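Local structure of 8-demethyl-8-aminoriboflavin-5'-phosphate synthase (Streptomyces davawensis, 5MLD) at residues A2-R14 / K78-P90. The protein converts FMN into 8-demethyl-8-aminoriboflavin-5'-phosphate by replacing the C-8 methyl group with an amino group from glutamate, a step in roseoflavin biosynthesis. Sequence-based numbering, arbitrary orientation.
Sequences ALKALILNTTLRR and KIREADILVIATP. With 8DP (8-demethyl-8-aminoriboflavin-5'-phosphate), chain I.
Where the loop after strand 4-9 meets the end of segment 78-90, CG of Pro-90 packs on CA of Thr-11 (3.6 Å) beside the flavin phosphate; the flat guanidinium of Arg-13 takes phosphate oxygen O3 at its edge, in plane, with NH2 giving a 3.0 Å bond to O3. Thr-11 OG1, anti to its own N (chi1 180°), donates to the same O3 at 2.6 Å. The carboxylate of Asp-83 marks the other end: its OD2 accepts from Lys-4 N at 2.8 Å through the anti lone pair, while CD2 of Leu-3 meets CG of the carboxylate, the two side chains crossing at about a right angle. Between these ends, strands 4-9 and 84-90 run parallel, their axes approaching to 4.7 Å, and the nearly straight bond from Leu-6 N to Ile-84 O (2.8 Å) is one of a regular series. On one face Leu-6 presses CB onto CB of Ala-82 (3.6 Å) and CD2 onto CG1 of Ile-79, and CD1 of Leu-8 reaches Leu-85 and Ile-87. The other face carries Ile-7 alongside Val-86. This is the central parallel sheet of a flavodoxin-like fold, with the phosphate bound beyond the C-terminal end of strand 4-9. Strand 38-43 flanks strand 4-9; helix 20-34 packs on Asn-9, Val-86 and Ala-88, whereas helix 72-81 lies over the Leu-6 and Leu-8 face, and helix 98-107 packs against Thr-10 and Ile-79.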
loop_
_atom_site.group_PDB
_atom_site.type_symbol
_atom_site.label_atom_id
_atom_site.label_comp_id
_atom_site.label_asym_id
_atom_site.label_seq_id
_atom_site.Cartn_x
_atom_site.Cartn_y
_atom_site.Cartn_z
ATOM N N ALA A 2 -33.703 16.585 0.298
ATOM C CA ALA A 2 -32.965 15.888 -0.744
ATOM C C ALA A 2 -31.662 15.331 -0.189
ATOM O O ALA A 2 -31.176 15.772 0.856
ATOM C CB ALA A 2 -32.684 16.819 -1.918
ATOM N N LEU A 3 -31.106 14.355 -0.895
ATOM C CA LEU A 3 -29.793 13.838 -0.554
ATOM C C LEU A 3 -28.723 14.893 -0.815
ATOM O O LEU A 3 -28.877 15.764 -1.677
ATOM C CB LEU A 3 -29.495 12.585 -1.372
ATOM C CG LEU A 3 -30.454 11.419 -1.139
ATOM C CD1 LEU A 3 -30.225 10.401 -2.221
ATOM C CD2 LEU A 3 -30.170 10.819 0.206
ATOM N N LYS A 4 -27.625 14.802 -0.067
ATOM C CA LYS A 4 -26.547 15.778 -0.148
ATOM C C LYS A 4 -25.231 15.066 -0.393
ATOM O O LYS A 4 -24.946 14.045 0.239
ATOM C CB LYS A 4 -26.423 16.608 1.145
ATOM C CG LYS A 4 -27.692 17.337 1.527
ATOM C CD LYS A 4 -27.583 17.888 2.928
ATOM C CE LYS A 4 -28.960 18.197 3.485
ATOM N NZ LYS A 4 -29.126 19.640 3.820
ATOM N N ALA A 5 -24.420 15.635 -1.285
ATOM C CA ALA A 5 -23.060 15.176 -1.525
ATOM C C ALA A 5 -22.094 16.255 -1.058
ATOM O O ALA A 5 -22.224 17.416 -1.449
ATOM C CB ALA A 5 -22.834 14.877 -3.006
ATOM N N LEU A 6 -21.131 15.869 -0.229
ATOM C CA LEU A 6 -20.118 16.781 0.275
ATOM C C LEU A 6 -18.794 16.388 -0.365
ATOM O O LEU A 6 -18.349 15.250 -0.209
ATOM C CB LEU A 6 -20.031 16.718 1.795
ATOM C CG LEU A 6 -18.948 17.618 2.396
ATOM C CD1 LEU A 6 -19.217 19.107 2.069
ATOM C CD2 LEU A 6 -18.838 17.368 3.877
ATOM N N ILE A 7 -18.183 17.312 -1.102
ATOM C CA ILE A 7 -16.927 17.054 -1.807
ATOM C C ILE A 7 -15.846 17.859 -1.114
ATOM O O ILE A 7 -15.948 19.084 -1.040
ATOM C CB ILE A 7 -17.018 17.430 -3.291
ATOM C CG1 ILE A 7 -18.244 16.740 -3.930
ATOM C CG2 ILE A 7 -15.707 17.047 -3.996
ATOM C CD1 ILE A 7 -18.570 17.186 -5.361
ATOM N N LEU A 8 -14.820 17.182 -0.601
ATOM C CA LEU A 8 -13.748 17.850 0.142
ATOM C C LEU A 8 -12.519 17.911 -0.757
ATOM O O LEU A 8 -11.880 16.887 -1.011
ATOM C CB LEU A 8 -13.422 17.120 1.447
ATOM C CG LEU A 8 -14.604 16.941 2.401
ATOM C CD1 LEU A 8 -14.142 16.217 3.671
ATOM C CD2 LEU A 8 -15.229 18.291 2.728
ATOM N N ASN A 9 -12.204 19.105 -1.262
ATOM C CA ASN A 9 -10.952 19.301 -1.980
ATOM C C ASN A 9 -9.842 19.424 -0.945
ATOM O O ASN A 9 -9.798 20.399 -0.185
ATOM C CB ASN A 9 -11.010 20.546 -2.864
ATOM C CG ASN A 9 -9.784 20.681 -3.717
ATOM O OD1 ASN A 9 -8.746 20.109 -3.393
ATOM N ND2 ASN A 9 -9.890 21.422 -4.812
ATOM N N THR A 10 -8.932 18.448 -0.920
ATOM C CA THR A 10 -7.895 18.429 0.108
ATOM C C THR A 10 -6.547 18.929 -0.413
ATOM O O THR A 10 -5.501 18.582 0.153
ATOM C CB THR A 10 -7.784 17.023 0.710
ATOM O OG1 THR A 10 -7.519 16.074 -0.320
ATOM C CG2 THR A 10 -9.136 16.625 1.355
ATOM N N THR A 11 -6.559 19.754 -1.461
ATOM C CA THR A 11 -5.345 20.416 -1.923
ATOM C C THR A 11 -4.698 21.226 -0.801
ATOM O O THR A 11 -5.365 21.706 0.121
ATOM C CB THR A 11 -5.665 21.350 -3.099
ATOM O OG1 THR A 11 -4.464 21.989 -3.537
ATOM C CG2 THR A 11 -6.670 22.428 -2.680
ATOM N N LEU A 12 -3.384 21.401 -0.903
ATOM C CA LEU A 12 -2.628 22.156 0.085
ATOM C C LEU A 12 -2.536 23.645 -0.219
ATOM O O LEU A 12 -1.978 24.387 0.598
ATOM C CB LEU A 12 -1.214 21.582 0.210
ATOM C CG LEU A 12 -1.223 20.154 0.746
ATOM C CD1 LEU A 12 0.202 19.618 0.799
ATOM C CD2 LEU A 12 -1.877 20.092 2.119
ATOM N N ARG A 13 -3.064 24.102 -1.347
ATOM C CA ARG A 13 -3.003 25.518 -1.688
ATOM C C ARG A 13 -4.325 26.197 -1.334
ATOM O O ARG A 13 -5.398 25.709 -1.689
ATOM C CB ARG A 13 -2.650 25.706 -3.165
ATOM C CG ARG A 13 -3.731 25.305 -4.163
ATOM C CD ARG A 13 -3.143 25.078 -5.548
ATOM N NE ARG A 13 -2.470 23.792 -5.617
ATOM C CZ ARG A 13 -1.154 23.607 -5.621
ATOM N NH1 ARG A 13 -0.318 24.642 -5.566
ATOM N NH2 ARG A 13 -0.677 22.365 -5.673
ATOM N N ARG A 14 -4.228 27.321 -0.625
ATOM C CA ARG A 14 -5.391 28.062 -0.152
ATOM C C ARG A 14 -6.137 28.727 -1.309
ATOM O O ARG A 14 -5.525 29.207 -2.264
ATOM C CB ARG A 14 -4.921 29.122 0.858
ATOM C CG ARG A 14 -5.990 30.096 1.379
ATOM C CD ARG A 14 -5.439 30.967 2.550
ATOM N NE ARG A 14 -5.138 30.174 3.745
ATOM C CZ ARG A 14 -6.031 29.889 4.688
ATOM N NH1 ARG A 14 -7.275 30.338 4.576
ATOM N NH2 ARG A 14 -5.691 29.152 5.739
ATOM N N LYS A 78 -21.086 19.041 8.823
ATOM C CA LYS A 78 -21.378 18.840 7.403
ATOM C C LYS A 78 -21.171 17.384 6.992
ATOM O O LYS A 78 -21.934 16.841 6.185
ATOM C CB LYS A 78 -20.517 19.769 6.541
ATOM C CG LYS A 78 -20.920 21.238 6.645
ATOM C CD LYS A 78 -20.274 22.097 5.569
ATOM C CE LYS A 78 -20.844 23.501 5.602
ATOM N NZ LYS A 78 -22.283 23.504 5.229
ATOM N N ILE A 79 -20.129 16.741 7.520
ATOM C CA ILE A 79 -19.887 15.343 7.183
ATOM C C ILE A 79 -20.991 14.462 7.751
ATOM O O ILE A 79 -21.450 13.517 7.102
ATOM C CB ILE A 79 -18.503 14.909 7.694
ATOM C CG1 ILE A 79 -17.400 15.695 6.983
ATOM C CG2 ILE A 79 -18.321 13.422 7.517
ATOM C CD1 ILE A 79 -16.032 15.524 7.629
ATOM N N ARG A 80 -21.438 14.755 8.971
ATOM C CA ARG A 80 -22.533 13.982 9.549
ATOM C C ARG A 80 -23.807 14.124 8.729
ATOM O O ARG A 80 -24.596 13.178 8.625
ATOM C CB ARG A 80 -22.799 14.427 10.981
ATOM C CG ARG A 80 -21.763 13.983 11.966
ATOM C CD ARG A 80 -22.129 14.557 13.316
ATOM N NE ARG A 80 -21.697 13.680 14.391
ATOM C CZ ARG A 80 -22.384 12.615 14.785
ATOM N NH1 ARG A 80 -23.532 12.302 14.194
ATOM N NH2 ARG A 80 -21.927 11.867 15.768
ATOM N N GLU A 81 -24.035 15.304 8.160
ATOM C CA GLU A 81 -25.257 15.547 7.409
ATOM C C GLU A 81 -25.207 15.035 5.976
ATOM O O GLU A 81 -26.267 14.841 5.372
ATOM C CB GLU A 81 -25.579 17.043 7.389
ATOM C CG GLU A 81 -25.825 17.649 8.757
ATOM C CD GLU A 81 -25.956 19.169 8.689
ATOM O OE1 GLU A 81 -26.388 19.683 7.633
ATOM O OE2 GLU A 81 -25.631 19.855 9.682
ATOM N N ALA A 82 -24.022 14.820 5.412
ATOM C CA ALA A 82 -23.925 14.475 4.002
ATOM C C ALA A 82 -24.208 12.991 3.797
ATOM O O ALA A 82 -23.692 12.140 4.528
ATOM C CB ALA A 82 -22.544 14.827 3.461
ATOM N N ASP A 83 -25.024 12.688 2.791
ATOM C CA ASP A 83 -25.312 11.300 2.459
ATOM C C ASP A 83 -24.197 10.688 1.629
ATOM O O ASP A 83 -23.957 9.476 1.717
ATOM C CB ASP A 83 -26.651 11.228 1.729
ATOM C CG ASP A 83 -27.736 11.955 2.486
ATOM O OD1 ASP A 83 -28.211 11.373 3.481
ATOM O OD2 ASP A 83 -28.087 13.108 2.121
ATOM N N ILE A 84 -23.501 11.508 0.844
ATOM C CA ILE A 84 -22.350 11.071 0.063
ATOM C C ILE A 84 -21.161 11.926 0.489
ATOM O O ILE A 84 -21.281 13.151 0.593
ATOM C CB ILE A 84 -22.602 11.208 -1.450
ATOM C CG1 ILE A 84 -23.757 10.305 -1.911
ATOM C CG2 ILE A 84 -21.348 10.832 -2.209
ATOM C CD1 ILE A 84 -24.305 10.688 -3.247
ATOM N N LEU A 85 -20.026 11.276 0.760
ATOM C CA LEU A 85 -18.767 11.959 1.041
ATOM C C LEU A 85 -17.800 11.633 -0.090
ATOM O O LEU A 85 -17.480 10.467 -0.317
ATOM C CB LEU A 85 -18.183 11.525 2.389
ATOM C CG LEU A 85 -16.825 12.187 2.682
ATOM C CD1 LEU A 85 -17.011 13.684 2.884
ATOM C CD2 LEU A 85 -16.141 11.592 3.895
ATOM N N VAL A 86 -17.394 12.642 -0.842
ATOM C CA VAL A 86 -16.389 12.464 -1.879
ATOM C C VAL A 86 -15.128 13.143 -1.392
ATOM O O VAL A 86 -15.099 14.375 -1.261
ATOM C CB VAL A 86 -16.827 13.057 -3.221
ATOM C CG1 VAL A 86 -15.700 12.882 -4.245
ATOM C CG2 VAL A 86 -18.148 12.424 -3.686
ATOM N N ILE A 87 -14.077 12.365 -1.150
ATOM C CA ILE A 87 -12.762 12.955 -0.912
ATOM C C ILE A 87 -12.131 13.226 -2.271
ATOM O O ILE A 87 -12.026 12.326 -3.110
ATOM C CB ILE A 87 -11.869 12.038 -0.065
ATOM C CG1 ILE A 87 -12.514 11.694 1.290
ATOM C CG2 ILE A 87 -10.483 12.687 0.101
ATOM C CD1 ILE A 87 -12.690 12.865 2.213
ATOM N N ALA A 88 -11.732 14.465 -2.503
ATOM C CA ALA A 88 -11.132 14.844 -3.778
ATOM C C ALA A 88 -9.707 15.266 -3.454
ATOM O O ALA A 88 -9.471 16.403 -3.035
ATOM C CB ALA A 88 -11.918 15.952 -4.470
ATOM N N THR A 89 -8.763 14.355 -3.655
ATOM C CA THR A 89 -7.447 14.614 -3.113
ATOM C C THR A 89 -6.382 14.590 -4.200
ATOM O O THR A 89 -6.382 13.710 -5.070
ATOM C CB THR A 89 -7.091 13.594 -2.009
ATOM O OG1 THR A 89 -5.819 13.939 -1.447
ATOM C CG2 THR A 89 -7.059 12.147 -2.544
ATOM N N PRO A 90 -5.462 15.549 -4.181
ATOM C CA PRO A 90 -4.195 15.342 -4.879
ATOM C C PRO A 90 -3.465 14.179 -4.229
ATOM O O PRO A 90 -3.759 13.782 -3.096
ATOM C CB PRO A 90 -3.438 16.662 -4.666
ATOM C CG PRO A 90 -4.401 17.611 -4.056
ATOM C CD PRO A 90 -5.478 16.799 -3.403
HETATM C C4 8DP I . 0.645 16.071 -7.354
HETATM C C5 8DP I . 2.086 15.793 -7.797
HETATM C C8 8DP I . 4.002 17.271 -4.289
HETATM N N3 8DP I . 3.714 13.153 -4.798
HETATM C C2 8DP I . -1.062 17.828 -8.170
HETATM N N2 8DP I . 4.129 18.687 -4.052
HETATM N N1 8DP I . 2.690 14.867 -6.749
HETATM C C6 8DP I . 3.267 15.371 -5.629
HETATM O O6 8DP I . 1.143 18.436 -7.650
HETATM N N4 8DP I . 2.022 12.999 -8.011
HETATM C C12 8DP I . 3.805 14.501 -4.656
HETATM C C13 8DP I . 2.601 13.521 -6.901
HETATM C C14 8DP I . 3.111 12.663 -5.916
HETATM C C15 8DP I . 2.991 11.283 -6.127
HETATM C C16 8DP I . 1.931 11.693 -8.166
HETATM C C1 8DP I . -1.656 19.118 -7.596
HETATM C C3 8DP I . 0.149 17.524 -7.286
HETATM C C7 8DP I . 3.392 16.774 -5.458
HETATM C C9 8DP I . 4.528 16.372 -3.316
HETATM O O1 8DP I . -5.217 20.225 -6.513
HETATM P P1 8DP I . -3.683 20.363 -6.613
HETATM O O2 8DP I . -3.331 21.542 -7.587
HETATM O O3 8DP I . -3.046 20.590 -5.248
HETATM O O4 8DP I . -3.095 19.011 -7.273
HETATM O O5 8DP I . -2.043 16.851 -8.172
HETATM O O7 8DP I . -0.150 15.167 -7.038
HETATM C C10 8DP I . 5.193 16.888 -2.058
HETATM C C11 8DP I . 4.418 15.017 -3.504
HETATM O O8 8DP I . 3.465 10.371 -5.185
HETATM N N5 8DP I . 2.401 10.835 -7.241
HETATM O O9 8DP I . 1.318 11.124 -9.310
HETATM O O HOH W 1 -29.579 14.821 3.212
#